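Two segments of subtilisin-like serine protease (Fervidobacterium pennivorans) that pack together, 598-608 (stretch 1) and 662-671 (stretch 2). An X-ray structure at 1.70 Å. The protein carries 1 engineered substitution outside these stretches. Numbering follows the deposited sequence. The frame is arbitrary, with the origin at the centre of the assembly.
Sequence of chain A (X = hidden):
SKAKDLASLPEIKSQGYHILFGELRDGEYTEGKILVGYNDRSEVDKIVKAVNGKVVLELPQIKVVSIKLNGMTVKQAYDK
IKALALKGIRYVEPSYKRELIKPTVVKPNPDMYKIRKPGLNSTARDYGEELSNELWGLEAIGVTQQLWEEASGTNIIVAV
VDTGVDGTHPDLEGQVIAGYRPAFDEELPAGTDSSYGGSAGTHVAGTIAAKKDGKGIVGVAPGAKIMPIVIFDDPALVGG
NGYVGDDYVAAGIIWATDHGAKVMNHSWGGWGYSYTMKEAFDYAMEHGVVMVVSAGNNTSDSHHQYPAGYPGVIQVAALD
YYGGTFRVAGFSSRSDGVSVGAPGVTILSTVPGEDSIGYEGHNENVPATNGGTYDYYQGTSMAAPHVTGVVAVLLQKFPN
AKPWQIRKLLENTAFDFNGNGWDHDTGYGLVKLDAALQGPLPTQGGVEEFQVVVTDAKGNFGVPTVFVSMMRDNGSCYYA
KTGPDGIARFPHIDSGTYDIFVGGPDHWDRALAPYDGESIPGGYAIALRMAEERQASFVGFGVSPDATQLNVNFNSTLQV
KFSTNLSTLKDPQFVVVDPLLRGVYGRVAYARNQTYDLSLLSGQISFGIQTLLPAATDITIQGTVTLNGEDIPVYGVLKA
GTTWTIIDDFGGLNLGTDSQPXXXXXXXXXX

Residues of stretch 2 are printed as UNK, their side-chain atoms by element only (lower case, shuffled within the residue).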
ATOM      1  N   LEU A 598     -35.422   9.861  -7.379  1.00 27.39           N
ATOM      2  CA  LEU A 598     -34.173  10.325  -7.958  1.00 26.70           C
ATOM      3  C   LEU A 598     -33.255   9.154  -8.307  1.00 26.91           C
ATOM      4  O   LEU A 598     -32.088   9.358  -8.631  1.00 25.69           O
ATOM      5  CB  LEU A 598     -33.466  11.242  -6.956  1.00 26.82           C
ATOM      6  CG  LEU A 598     -34.280  12.475  -6.554  1.00 28.09           C
ATOM      7  CD1 LEU A 598     -33.539  13.265  -5.494  1.00 28.82           C
ATOM      8  CD2 LEU A 598     -34.534  13.336  -7.782  1.00 29.68           C
ATOM      9  N   SER A 599     -33.791   7.939  -8.240  1.00 26.53           N
ATOM     10  CA  SER A 599     -33.018   6.731  -8.514  1.00 26.88           C
ATOM     11  C   SER A 599     -32.218   6.740  -9.811  1.00 26.40           C
ATOM     12  O   SER A 599     -31.258   5.989  -9.936  1.00 25.75           O
ATOM     13  CB  SER A 599     -33.939   5.508  -8.501  1.00 26.56           C
ATOM     14  OG  SER A 599     -34.428   5.245  -7.197  1.00 27.85           O
ATOM     15  N   LEU A 600     -32.604   7.578 -10.767  1.00 27.72           N
ATOM     16  CA  LEU A 600     -31.902   7.642 -12.048  1.00 28.69           C
ATOM     17  C   LEU A 600     -30.674   8.542 -12.009  1.00 28.83           C
ATOM     18  O   LEU A 600     -29.813   8.473 -12.889  1.00 27.79           O
ATOM     19  CB  LEU A 600     -32.847   8.125 -13.150  1.00 31.49           C
ATOM     20  CG  LEU A 600     -33.851   7.131 -13.740  1.00 33.21           C
ATOM     21  CD1 LEU A 600     -34.788   6.588 -12.661  1.00 35.95           C
ATOM     22  CD2 LEU A 600     -34.643   7.847 -14.822  1.00 34.05           C
ATOM     23  N   LEU A 601     -30.595   9.390 -10.993  1.00 27.61           N
ATOM     24  CA  LEU A 601     -29.465  10.287 -10.857  1.00 27.70           C
ATOM     25  C   LEU A 601     -28.258   9.511 -10.358  1.00 26.35           C
ATOM     26  O   LEU A 601     -28.394   8.538  -9.611  1.00 25.11           O
ATOM     27  CB  LEU A 601     -29.783  11.422  -9.874  1.00 29.00           C
ATOM     28  CG  LEU A 601     -30.805  12.461 -10.340  1.00 30.54           C
ATOM     29  CD1 LEU A 601     -31.043  13.494  -9.246  1.00 29.69           C
ATOM     30  CD2 LEU A 601     -30.298  13.124 -11.608  1.00 31.80           C
ATOM     31  N   SER A 602     -27.079   9.957 -10.770  1.00 26.49           N
ATOM     32  CA  SER A 602     -25.830   9.319 -10.369  1.00 26.37           C
ATOM     33  C   SER A 602     -24.816  10.383  -9.978  1.00 25.71           C
ATOM     34  O   SER A 602     -24.754  11.439 -10.595  1.00 26.45           O
ATOM     35  CB  SER A 602     -25.253   8.480 -11.517  1.00 27.39           C
ATOM     36  OG  SER A 602     -24.065   7.823 -11.096  1.00 27.48           O
ATOM     37  N   GLY A 603     -24.010  10.094  -8.964  1.00 24.17           N
ATOM     38  CA  GLY A 603     -23.010  11.052  -8.530  1.00 23.77           C
ATOM     39  C   GLY A 603     -23.246  11.477  -7.093  1.00 23.00           C
ATOM     40  O   GLY A 603     -23.631  10.663  -6.261  1.00 22.74           O
ATOM     41  N   GLN A 604     -23.023  12.751  -6.798  1.00 21.16           N
ATOM     42  CA  GLN A 604     -23.227  13.240  -5.441  1.00 19.92           C
ATOM     43  C   GLN A 604     -24.050  14.516  -5.488  1.00 19.72           C
ATOM     44  O   GLN A 604     -23.706  15.472  -6.188  1.00 18.73           O
ATOM     45  CB  GLN A 604     -21.865  13.430  -4.774  1.00 22.09           C
ATOM     46  CG  GLN A 604     -21.152  12.076  -4.665  1.00 21.12           C
ATOM     47  CD  GLN A 604     -19.708  12.177  -4.234  1.00 23.35           C
ATOM     48  OE1 GLN A 604     -18.973  13.046  -4.699  1.00 25.12           O
ATOM     49  NE2 GLN A 604     -19.287  11.273  -3.350  1.00 21.73           N
ATOM     50  N   ILE A 605     -25.158  14.512  -4.754  1.00 17.64           N
ATOM     51  CA  ILE A 605     -26.071  15.646  -4.762  1.00 18.27           C
ATOM     52  C   ILE A 605     -26.486  16.108  -3.383  1.00 16.99           C
ATOM     53  O   ILE A 605     -26.228  15.434  -2.385  1.00 15.96           O
ATOM     54  CB  ILE A 605     -27.372  15.299  -5.543  1.00 18.92           C
ATOM     55  CG1 ILE A 605     -28.074  14.102  -4.888  1.00 19.42           C
ATOM     56  CG2 ILE A 605     -27.052  14.998  -7.009  1.00 20.21           C
ATOM     57  CD1 ILE A 605     -29.390  13.680  -5.559  1.00 18.11           C
ATOM     58  N   SER A 606     -27.118  17.280  -3.350  1.00 14.90           N
ATOM     59  CA  SER A 606     -27.664  17.854  -2.125  1.00 16.06           C
ATOM     60  C   SER A 606     -29.090  18.287  -2.475  1.00 16.68           C
ATOM     61  O   SER A 606     -29.416  18.501  -3.650  1.00 16.56           O
ATOM     62  CB  SER A 606     -26.843  19.064  -1.643  1.00 13.59           C
ATOM     63  OG  SER A 606     -25.527  18.667  -1.282  1.00 14.01           O
ATOM     64  N   PHE A 607     -29.932  18.412  -1.453  1.00 18.08           N
ATOM     65  CA  PHE A 607     -31.339  18.776  -1.641  1.00 20.30           C
ATOM     66  C   PHE A 607     -31.638  20.151  -1.082  1.00 18.45           C
ATOM     67  O   PHE A 607     -31.162  20.506  -0.017  1.00 18.23           O
ATOM     68  CB  PHE A 607     -32.258  17.768  -0.928  1.00 20.79           C
ATOM     69  CG  PHE A 607     -31.992  16.331  -1.286  1.00 22.56           C
ATOM     70  CD1 PHE A 607     -31.965  15.930  -2.613  1.00 24.28           C
ATOM     71  CD2 PHE A 607     -31.811  15.372  -0.288  1.00 24.48           C
ATOM     72  CE1 PHE A 607     -31.765  14.596  -2.954  1.00 25.33           C
ATOM     73  CE2 PHE A 607     -31.610  14.033  -0.615  1.00 24.93           C
ATOM     74  CZ  PHE A 607     -31.587  13.645  -1.955  1.00 26.76           C
ATOM     75  N   GLY A 608     -32.432  20.923  -1.799  1.00 21.11           N
ATOM     76  CA  GLY A 608     -32.762  22.237  -1.285  1.00 22.53           C
ATOM     77  C   GLY A 608     -34.172  22.641  -1.635  1.00 22.37           C
ATOM     78  O   GLY A 608     -34.898  21.935  -2.336  1.00 20.75           O
ATOM     79  N   UNK A 662     -19.546  23.370   0.917  1.00 20.69           N
ATOM     80  CA  UNK A 662     -19.562  21.959   0.601  1.00 20.27           C
ATOM     81  C   UNK A 662     -20.618  21.378   1.537  1.00 18.06           C
ATOM     82  O   UNK A 662     -20.341  21.063   2.687  1.00 17.72           O
ATOM     83  c   UNK A 662     -17.572  21.588   2.146  1.00 23.77           C
ATOM     84  c   UNK A 662     -19.023  19.363  -0.574  1.00 28.55           C
ATOM     85  c   UNK A 662     -18.171  21.262   0.802  1.00 22.40           C
ATOM     86  c   UNK A 662     -18.341  19.755   0.664  1.00 26.74           C
ATOM     87  N   UNK A 663     -21.848  21.287   1.041  1.00 17.53           N
ATOM     88  CA  UNK A 663     -22.936  20.763   1.848  1.00 17.58           C
ATOM     89  C   UNK A 663     -22.929  19.250   1.859  1.00 18.25           C
ATOM     90  O   UNK A 663     -22.441  18.619   0.921  1.00 17.88           O
ATOM     91  c   UNK A 663     -24.479  25.048   1.229  1.00 21.84           C
ATOM     92  c   UNK A 663     -25.224  22.974   2.912  1.00 20.01           C
ATOM     93  c   UNK A 663     -25.467  24.291   3.291  1.00 20.29           C
ATOM     94  o   UNK A 663     -25.309  26.625   2.808  1.00 26.35           O
ATOM     95  c   UNK A 663     -25.089  25.319   2.441  1.00 23.21           C
ATOM     96  c   UNK A 663     -24.292  21.243   1.321  1.00 16.91           C
ATOM     97  c   UNK A 663     -24.241  23.728   0.861  1.00 20.19           C
ATOM     98  c   UNK A 663     -24.606  22.675   1.695  1.00 18.81           C
ATOM     99  N   UNK A 664     -23.463  18.688   2.940  1.00 16.09           N
ATOM    100  CA  UNK A 664     -23.586  17.243   3.090  1.00 16.35           C
ATOM    101  C   UNK A 664     -24.188  16.739   1.783  1.00 15.63           C
ATOM    102  O   UNK A 664     -25.096  17.360   1.207  1.00 15.80           O
ATOM    103  c   UNK A 664     -25.029  15.493   4.200  1.00 17.69           C
ATOM    104  c   UNK A 664     -24.513  16.909   4.295  1.00 15.75           C
ATOM    105  c   UNK A 664     -23.728  17.079   5.604  1.00 16.86           C
ATOM    106  N   UNK A 665     -23.663  15.622   1.294  1.00 14.80           N
ATOM    107  CA  UNK A 665     -24.150  15.076   0.041  1.00 14.84           C
ATOM    108  C   UNK A 665     -24.625  13.642   0.151  1.00 13.12           C
ATOM    109  O   UNK A 665     -24.368  12.970   1.148  1.00 14.72           O
ATOM    110  n   UNK A 665     -20.382  12.639  -0.646  1.00 17.62           N
ATOM    111  c   UNK A 665     -23.063  15.178  -1.033  1.00 14.88           C
ATOM    112  c   UNK A 665     -21.840  14.354  -0.737  1.00 17.61           C
ATOM    113  c   UNK A 665     -21.613  13.049  -1.102  1.00 17.70           C
ATOM    114  c   UNK A 665     -20.305  15.977   0.608  1.00 20.24           C
ATOM    115  c   UNK A 665     -19.786  13.677   0.025  1.00 18.93           C
ATOM    116  c   UNK A 665     -20.680  14.776  -0.013  1.00 19.17           C
ATOM    117  c   UNK A 665     -18.535  13.741   0.659  1.00 19.82           C
ATOM    118  c   UNK A 665     -18.188  14.930   1.259  1.00 21.29           C
ATOM    119  c   UNK A 665     -19.057  16.044   1.241  1.00 21.51           C
ATOM    120  N   UNK A 666     -25.335  13.212  -0.888  1.00 14.48           N
ATOM    121  CA  UNK A 666     -25.882  11.856  -0.995  1.00 14.51           C
ATOM    122  C   UNK A 666     -25.163  11.235  -2.188  1.00 14.99           C
ATOM    123  O   UNK A 666     -25.148  11.805  -3.283  1.00 16.22           O
ATOM    124  n   UNK A 666     -28.828  14.525   0.940  1.00 17.85           N
ATOM    125  c   UNK A 666     -29.402  10.939   2.851  1.00 18.34           C
ATOM    126  c   UNK A 666     -27.391  11.922  -1.250  1.00 15.60           C
ATOM    127  c   UNK A 666     -29.099  13.430   1.720  1.00 16.96           C
ATOM    128  c   UNK A 666     -29.700  13.345   2.978  1.00 16.08           C
ATOM    129  c   UNK A 666     -29.842  12.097   3.528  1.00 16.35           C
ATOM    130  c   UNK A 666     -28.225  14.109  -0.222  1.00 17.30           C
ATOM    131  c   UNK A 666     -28.648  12.291   1.016  1.00 16.97           C
ATOM    132  c   UNK A 666     -28.806  11.025   1.599  1.00 17.45           C
ATOM    133  c   UNK A 666     -28.089  12.754  -0.220  1.00 16.66           C
ATOM    134  N   UNK A 667     -24.571  10.071  -1.958  1.00 16.09           N
ATOM    135  CA  UNK A 667     -23.796   9.376  -2.979  1.00 16.60           C
ATOM    136  C   UNK A 667     -24.618   8.269  -3.634  1.00 17.61           C
ATOM    137  O   UNK A 667     -25.030   7.323  -2.969  1.00 16.76           O
ATOM    138  c   UNK A 667     -22.510   8.808  -2.332  1.00 15.22           C
ATOM    139  o   UNK A 667     -21.772   9.883  -1.735  1.00 16.95           O
ATOM    140  c   UNK A 667     -21.618   8.138  -3.372  1.00 15.70           C
ATOM    141  N   UNK A 668     -24.856   8.412  -4.933  1.00 17.73           N
ATOM    142  CA  UNK A 668     -25.647   7.446  -5.687  1.00 21.38           C
ATOM    143  C   UNK A 668     -24.982   7.066  -7.010  1.00 22.04           C
ATOM    144  O   UNK A 668     -24.058   7.742  -7.481  1.00 21.17           O
ATOM    145  c   UNK A 668     -27.804   8.148  -4.633  1.00 23.38           C
ATOM    146  c   UNK A 668     -27.076   7.978  -5.954  1.00 23.87           C
ATOM    147  c   UNK A 668     -27.024   9.289  -6.740  1.00 26.38           C
ATOM    148  c   UNK A 668     -26.648  10.486  -5.925  1.00 30.89           C
ATOM    149  N   UNK A 669     -25.469   5.983  -7.611  1.00 21.87           N
ATOM    150  CA  UNK A 669     -24.877   5.480  -8.843  1.00 23.43           C
ATOM    151  C   UNK A 669     -25.826   5.304 -10.026  1.00 25.08           C
ATOM    152  O   UNK A 669     -25.426   4.819 -11.084  1.00 25.15           O
ATOM    153  c   UNK A 669     -23.737   3.976  -6.043  1.00 20.55           C
ATOM    154  c   UNK A 669     -23.262   4.265  -7.314  1.00 20.80           C
ATOM    155  c   UNK A 669     -22.941   4.178  -4.910  1.00 21.57           C
ATOM    156  c   UNK A 669     -21.645   4.671  -5.051  1.00 20.98           C
ATOM    157  c   UNK A 669     -21.966   4.749  -7.447  1.00 20.92           C
ATOM    158  c   UNK A 669     -21.158   4.956  -6.322  1.00 19.63           C
ATOM    159  c   UNK A 669     -24.164   4.162  -8.516  1.00 23.25           C
ATOM    160  N   UNK A 670     -27.076   5.711  -9.849  1.00 24.74           N
ATOM    161  CA  UNK A 670     -28.031   5.602 -10.929  1.00 26.38           C
ATOM    162  C   UNK A 670     -28.579   4.203 -11.132  1.00 26.65           C
ATOM    163  O   UNK A 670     -28.461   3.340 -10.271  1.00 23.82           O
ATOM    164  N   UNK A 671     -29.190   3.984 -12.287  1.00 29.97           N
ATOM    165  CA  UNK A 671     -29.766   2.689 -12.587  1.00 33.01           C
ATOM    166  C   UNK A 671     -29.429   2.322 -14.025  1.00 33.42           C
ATOM    167  O   UNK A 671     -29.576   1.166 -14.421  1.00 34.99           O
ATOM    168  c   UNK A 671     -31.845   0.985 -10.658  1.00 40.17           C
ATOM    169  o   UNK A 671     -32.237  -0.126 -10.301  1.00 42.53           O
ATOM    170  c   UNK A 671     -31.946   1.409 -12.112  1.00 39.47           C
ATOM    171  n   UNK A 671     -31.330   1.867  -9.811  1.00 40.36           N
ATOM    172  c   UNK A 671     -31.285   2.748 -12.393  1.00 35.42           C
TER
HETATM  173  O   HOH W   1     -28.166   6.244 -14.418  1.00 43.60           O
HETATM  174  O   HOH W   2     -29.213  17.507   1.008  1.00 14.93           O

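Position 662 carries four carbons, forked at the first, with one arm two carbons long, and touches nothing on stretch 1; this is Ile-662. Position 663 has one carbon, then a six-carbon ring bearing an oxygen; its CB lies 3.9 Å from Ser-606 OG, but the ring leads away: Tyr-663. At 664 a single carbon carries two more and the side chain stays clear of stretch 1, while the backbone O accepts a hydrogen bond from Ser-606 OG at 2.8 Å: Val-664.

Position 665 shows one carbon, then fused five- and six-membered rings of eight carbons and one nitrogen, and that nitrogen lies 3.2 Å from Gln-604 NE2: this is Trp-665. Both atoms are donors, so no hydrogen bond links them, and NE1 is satisfied elsewhere in the structure. Position 666 has the same one carbon and fused rings of eight carbons and one nitrogen, here lying against the ring of Phe-607: this is Trp-666. The Phe-607 ring and its five-membered ring form an offset stack, centroids 4.2 Å apart and planes at 28°. The indole also offers a donor, and water 2 accepts from both Trp-666 NE1 (3.0 Å) and Phe-607 N (2.7 Å), joining the stretches beside the stack.

At 667 one carbon bears an oxygen and a carbon, the oxygen 3.3 Å from Gln-604 NE2: Thr-667, whose OG1 suits a face shared with Gln-604 by accepting a hydrogen bond from that amide. Position 668 has four carbons, forked at the first, with a two-carbon arm whose end lies 4.0 Å from Ile-605 CG1; it is Ile-668, making an apolar contact on the face that Trp-666 also occupies.

Position 669 bears one carbon and a plain six-carbon ring; its CB comes no closer than 4.5 Å to Ser-602 OG, so the ring contributes little here: Phe-669. Position 670 has no side chain, and its bare CA approaches Ser-599 O at 3.4 Å: Gly-670. Its positive phi favours glycine, and a CB would lie a tight 3.3 Å from Ser-602 CB. Position 671 has three carbons, the third carrying oxygen and nitrogen, and its CB lies 4.1 Å from Ser-599 O: Gln-671. This polar side chain suits an exposed site, and water 1 links its backbone N to Leu-600 O.

The contact is built on an antiparallel ladder. Gly-603 N donates to Ile-668 O (2.8 Å) and Ile-668 N to Gly-603 O (2.9 Å); Ile-605 N and Trp-666 O (3.1 Å), with Trp-666 N and Ile-605 O (2.8 Å), repeat the pattern. Side chains reinforce this pairing through apolar packing, aromatic stacking and a few polar links.

Stretch 2, residues 662-671: IYVWWTIFGQ
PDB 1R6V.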